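Local coordinates for protein Endonuclease/exonuclease/phosphatase (Beutenbergia cavernae DSM 12333, PDB 4RUW) that belongs to the endonuclease/exonuclease/phosphatase family, pairing a DNase I-like alpha/beta domain with an immunoglobulin-like domain and carrying a bound zinc ion, at residues 210-221 / 248-258. Numbering follows the deposited sequence.
Sequences VEDQKEQLRIVL and YSQNNLMQSWI
W257 and M254 are the two knobs by which helix 251-260 packs against helix 207-222; the axes of 210-221 and 251-258 run nearly parallel, 10.7 Å apart. M254, modelled as selenomethionine, fits among V210, Q213, K214 and L217. Its chain turns at the selenium (chi3 -90°), which brings CE to 3.5 Å from Q213 OE1, while M254 CB meets L217 CD2 at 3.5 Å; a long, unbranched, flexible chain of the methionine type can follow the hole these four residues form. W257 settles among K214, L217, R218 and L221. In one of its two conformers, the guanidinium of R218 lies flat on one face of the indole, planes 10° apart, with CZ 3.6 Å from the centroid of the W257 six-membered ring in a cation-pi stack. A bend at chi2 (-74°) folds this conformer back over the ring, so that its CD also makes a CH-pi contact; a broad aromatic face suits a flat cation at the exposed rim. The opposite face of the indole rests on its own helix, over L253 O and the CA of M254.

A polar cluster lies at the N-terminal end of helix 251-260. Q250, its N-cap residue, has an amide whose donor and acceptor match E211 and K214: NE2 donates to E211 OE2 at 2.8 Å, from above the carboxylate plane, and OE1 accepts from K214 NZ at 2.6 Å. These two bonds set which way the amide is turned, while the salt bridge of K214 NZ with E211 OE1 (3.1 Å) holds both partners in place. Deeper in, a water donates to both Q213 OE1 and N251 OD1, while Q213 NE2 is held by the carbonyls of S202 and N237.

Within the DNase I-like domain, helix 207-222 leans on strand 157-166 through I219 and V220, and helix 251-260 touches strand 296-300 through Q255 and I258; both strands belong to the same mixed sheet.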
loop_
_atom_site.group_PDB
_atom_site.type_symbol
_atom_site.label_atom_id
_atom_site.label_comp_id
_atom_site.label_asym_id
_atom_site.label_seq_id
_atom_site.Cartn_x
_atom_site.Cartn_y
_atom_site.Cartn_z
ATOM N N VAL A 210 -10.187 5.004 14.224
ATOM C CA VAL A 210 -10.532 4.954 12.800
ATOM C C VAL A 210 -10.713 6.369 12.223
ATOM O O VAL A 210 -10.297 6.654 11.092
ATOM C CB VAL A 210 -11.777 4.070 12.547
ATOM C CG1 VAL A 210 -12.285 4.228 11.114
ATOM C CG2 VAL A 210 -11.452 2.612 12.852
ATOM N N GLU A 211 -11.307 7.271 13.002
ATOM C CA GLU A 211 -11.384 8.662 12.562
ATOM C C GLU A 211 -9.988 9.257 12.372
ATOM O O GLU A 211 -9.754 10.021 11.439
ATOM C CB GLU A 211 -12.226 9.505 13.521
ATOM C CG GLU A 211 -13.696 9.084 13.579
ATOM C CD GLU A 211 -14.390 9.091 12.213
ATOM O OE1 GLU A 211 -14.033 9.912 11.340
ATOM O OE2 GLU A 211 -15.308 8.270 12.008
ATOM N N ASP A 212 -9.050 8.884 13.235
ATOM C CA ASP A 212 -7.670 9.307 13.035
ATOM C C ASP A 212 -7.050 8.673 11.790
ATOM O O ASP A 212 -6.353 9.366 11.052
ATOM C CB ASP A 212 -6.807 9.031 14.267
ATOM C CG ASP A 212 -7.094 9.993 15.404
ATOM O OD1 ASP A 212 -7.674 11.075 15.145
ATOM O OD2 ASP A 212 -6.728 9.671 16.549
ATOM N N GLN A 213 -7.284 7.377 11.547
ATOM C CA GLN A 213 -6.799 6.753 10.314
ATOM C C GLN A 213 -7.231 7.562 9.102
ATOM O O GLN A 213 -6.434 7.818 8.195
ATOM C CB GLN A 213 -7.339 5.334 10.157
ATOM C CG GLN A 213 -6.812 4.315 11.140
ATOM C CD GLN A 213 -7.335 2.933 10.819
ATOM O OE1 GLN A 213 -8.518 2.770 10.523
ATOM N NE2 GLN A 213 -6.456 1.932 10.853
ATOM N N LYS A 214 -8.497 7.970 9.085
ATOM C CA LYS A 214 -9.017 8.750 7.964
ATOM C C LYS A 214 -8.298 10.084 7.806
ATOM O O LYS A 214 -7.927 10.477 6.694
ATOM C CB LYS A 214 -10.519 8.980 8.132
ATOM C CG LYS A 214 -11.343 7.729 7.886
ATOM C CD LYS A 214 -12.739 7.838 8.471
ATOM C CE LYS A 214 -13.512 8.990 7.889
ATOM N NZ LYS A 214 -14.880 9.073 8.486
ATOM N N GLU A 215 -8.098 10.797 8.907
ATOM C CA GLU A 215 -7.414 12.083 8.813
ATOM C C GLU A 215 -5.948 11.928 8.420
ATOM O O GLU A 215 -5.413 12.723 7.639
ATOM C CB GLU A 215 -7.540 12.857 10.117
ATOM C CG GLU A 215 -8.981 13.248 10.425
ATOM C CD GLU A 215 -9.078 14.450 11.327
ATOM O OE1 GLU A 215 -8.392 14.470 12.367
ATOM O OE2 GLU A 215 -9.831 15.383 10.986
ATOM N N GLN A 216 -5.295 10.894 8.938
ATOM C CA GLN A 216 -3.917 10.599 8.567
ATOM C C GLN A 216 -3.828 10.286 7.085
ATOM O O GLN A 216 -2.957 10.799 6.379
ATOM C CB GLN A 216 -3.402 9.417 9.387
ATOM C CG GLN A 216 -3.322 9.705 10.867
ATOM C CD GLN A 216 -3.067 8.472 11.715
ATOM O OE1 GLN A 216 -3.061 7.331 11.234
ATOM N NE2 GLN A 216 -2.841 8.702 13.001
ATOM N N LEU A 217 -4.720 9.427 6.612
ATOM C CA LEU A 217 -4.693 9.039 5.213
ATOM C C LEU A 217 -4.926 10.224 4.271
ATOM O O LEU A 217 -4.303 10.306 3.213
ATOM C CB LEU A 217 -5.679 7.909 4.941
ATOM C CG LEU A 217 -5.684 7.357 3.514
ATOM C CD1 LEU A 217 -4.337 6.742 3.124
ATOM C CD2 LEU A 217 -6.799 6.354 3.361
ATOM N N ARG A 218 -5.842 11.122 4.635
ATOM C CA ARG A 218 -6.066 12.339 3.849
ATOM C C ARG A 218 -4.760 13.071 3.629
ATOM O O ARG A 218 -4.442 13.487 2.518
ATOM C CB ARG A 218 -7.021 13.280 4.567
ATOM C CG ARG A 218 -8.450 12.834 4.540
ATOM C CD ARG A 218 -9.111 13.033 3.183
ATOM N NE ARG A 218 -10.542 13.288 3.357
ATOM C CZ ARG A 218 -11.459 13.089 2.412
ATOM N NH1 ARG A 218 -12.746 13.320 2.659
ATOM N NH2 ARG A 218 -11.097 12.638 1.216
ATOM N N ILE A 219 -4.014 13.256 4.710
ATOM C CA ILE A 219 -2.763 14.006 4.638
ATOM C C ILE A 219 -1.749 13.254 3.771
ATOM O O ILE A 219 -1.097 13.839 2.907
ATOM C CB ILE A 219 -2.202 14.274 6.034
ATOM C CG1 ILE A 219 -3.117 15.253 6.765
ATOM C CG2 ILE A 219 -0.790 14.838 5.955
ATOM C CD1 ILE A 219 -2.929 15.269 8.248
ATOM N N VAL A 220 -1.641 11.948 3.974
ATOM C CA VAL A 220 -0.732 11.145 3.163
ATOM C C VAL A 220 -1.062 11.290 1.676
ATOM O O VAL A 220 -0.186 11.576 0.850
ATOM C CB VAL A 220 -0.793 9.671 3.578
ATOM C CG1 VAL A 220 -0.076 8.792 2.574
ATOM C CG2 VAL A 220 -0.202 9.505 4.967
ATOM N N LEU A 221 -2.334 11.127 1.328
ATOM C CA LEU A 221 -2.723 11.170 -0.077
ATOM C C LEU A 221 -2.485 12.538 -0.700
ATOM O O LEU A 221 -2.126 12.646 -1.868
ATOM C CB LEU A 221 -4.178 10.742 -0.248
ATOM C CG LEU A 221 -4.467 9.270 0.056
ATOM C CD1 LEU A 221 -5.964 8.998 -0.036
ATOM C CD2 LEU A 221 -3.693 8.363 -0.890
ATOM N N TYR A 248 -17.875 0.738 13.201
ATOM C CA TYR A 248 -17.275 2.027 12.854
ATOM C C TYR A 248 -16.174 1.916 11.792
ATOM O O TYR A 248 -15.510 2.905 11.473
ATOM C CB TYR A 248 -16.714 2.709 14.108
ATOM C CG TYR A 248 -15.885 1.788 14.969
ATOM C CD1 TYR A 248 -16.442 1.157 16.080
ATOM C CD2 TYR A 248 -14.548 1.548 14.680
ATOM C CE1 TYR A 248 -15.693 0.311 16.864
ATOM C CE2 TYR A 248 -13.791 0.701 15.455
ATOM C CZ TYR A 248 -14.366 0.089 16.552
ATOM O OH TYR A 248 -13.613 -0.752 17.332
ATOM N N SER A 249 -15.974 0.719 11.252
ATOM C CA SER A 249 -14.942 0.516 10.246
ATOM C C SER A 249 -15.262 1.313 8.987
ATOM O O SER A 249 -16.407 1.333 8.535
ATOM C CB SER A 249 -14.818 -0.970 9.923
ATOM O OG SER A 249 -13.778 -1.196 8.992
ATOM N N GLN A 250 -14.255 1.979 8.428
ATOM C CA GLN A 250 -14.470 2.794 7.233
ATOM C C GLN A 250 -13.415 2.521 6.164
ATOM O O GLN A 250 -12.918 3.426 5.493
ATOM C CB GLN A 250 -14.561 4.272 7.603
ATOM C CG GLN A 250 -15.796 4.551 8.453
ATOM C CD GLN A 250 -15.887 5.968 8.919
ATOM O OE1 GLN A 250 -16.192 6.861 8.138
ATOM N NE2 GLN A 250 -15.631 6.191 10.206
ATOM N N ASN A 251 -13.107 1.240 5.998
ATOM C CA ASN A 251 -12.127 0.812 5.018
ATOM C C ASN A 251 -12.558 1.017 3.574
ATOM O O ASN A 251 -11.759 1.457 2.754
ATOM C CB ASN A 251 -11.750 -0.641 5.269
ATOM C CG ASN A 251 -11.083 -0.831 6.612
ATOM O OD1 ASN A 251 -10.474 0.091 7.151
ATOM N ND2 ASN A 251 -11.184 -2.036 7.153
ATOM N N ASN A 252 -13.804 0.693 3.239
ATOM C CA ASN A 252 -14.251 0.933 1.862
ATOM C C ASN A 252 -14.102 2.402 1.477
ATOM O O ASN A 252 -13.650 2.726 0.379
ATOM C CB ASN A 252 -15.693 0.477 1.639
ATOM C CG ASN A 252 -15.806 -1.022 1.486
ATOM O OD1 ASN A 252 -15.751 -1.757 2.470
ATOM N ND2 ASN A 252 -15.941 -1.491 0.248
ATOM N N LEU A 253 -14.475 3.293 2.386
ATOM C CA LEU A 253 -14.339 4.718 2.152
ATOM C C LEU A 253 -12.870 5.096 1.905
ATOM O O LEU A 253 -12.538 5.742 0.912
ATOM C CB LEU A 253 -14.910 5.490 3.340
ATOM C CG LEU A 253 -14.839 7.012 3.256
ATOM C CD1 LEU A 253 -15.661 7.541 2.085
ATOM C CD2 LEU A 253 -15.298 7.625 4.571
HETATM N N MSE A 254 -11.978 4.668 2.789
HETATM C CA MSE A 254 -10.574 5.009 2.637
HETATM C C MSE A 254 -9.989 4.459 1.338
HETATM O O MSE A 254 -9.215 5.140 0.661
HETATM C CB MSE A 254 -9.779 4.541 3.859
HETATM C CG MSE A 254 -9.964 5.462 5.070
HETATM SE SE MSE A 254 -8.814 5.071 6.592
HETATM C CE MSE A 254 -9.986 3.820 7.533
ATOM N N GLN A 255 -10.349 3.228 0.986
ATOM C CA GLN A 255 -9.843 2.664 -0.262
ATOM C C GLN A 255 -10.353 3.434 -1.483
ATOM O O GLN A 255 -9.632 3.575 -2.471
ATOM C CB GLN A 255 -10.160 1.170 -0.360
ATOM C CG GLN A 255 -9.502 0.343 0.739
ATOM C CD GLN A 255 -8.032 0.041 0.482
ATOM O OE1 GLN A 255 -7.551 0.126 -0.651
ATOM N NE2 GLN A 255 -7.318 -0.353 1.537
ATOM N N SER A 256 -11.579 3.950 -1.420
ATOM C CA SER A 256 -12.091 4.752 -2.523
ATOM C C SER A 256 -11.254 6.021 -2.694
ATOM O O SER A 256 -10.993 6.434 -3.814
ATOM C CB SER A 256 -13.581 5.081 -2.349
ATOM O OG SER A 256 -13.822 6.114 -1.402
ATOM N N TRP A 257 -10.810 6.618 -1.593
ATOM C CA TRP A 257 -9.970 7.814 -1.673
ATOM C C TRP A 257 -8.640 7.505 -2.343
ATOM O O TRP A 257 -8.129 8.285 -3.145
ATOM C CB TRP A 257 -9.669 8.370 -0.288
ATOM C CG TRP A 257 -10.832 8.868 0.490
ATOM C CD1 TRP A 257 -12.096 9.108 0.040
ATOM C CD2 TRP A 257 -10.832 9.179 1.884
ATOM N NE1 TRP A 257 -12.884 9.565 1.078
ATOM C CE2 TRP A 257 -12.127 9.617 2.218
ATOM C CE3 TRP A 257 -9.852 9.149 2.881
ATOM C CZ2 TRP A 257 -12.469 10.011 3.510
ATOM C CZ3 TRP A 257 -10.194 9.545 4.163
ATOM C CH2 TRP A 257 -11.491 9.963 4.467
ATOM N N ILE A 258 -8.054 6.368 -1.996
ATOM C CA ILE A 258 -6.767 5.989 -2.568
ATOM C C ILE A 258 -6.913 5.773 -4.079
ATOM O O ILE A 258 -6.103 6.258 -4.878
ATOM C CB ILE A 258 -6.194 4.723 -1.890
ATOM C CG1 ILE A 258 -5.980 4.961 -0.390
ATOM C CG2 ILE A 258 -4.898 4.318 -2.545
ATOM C CD1 ILE A 258 -5.678 3.688 0.405
HETATM O O HOH W 1 -9.860 0.504 9.672
#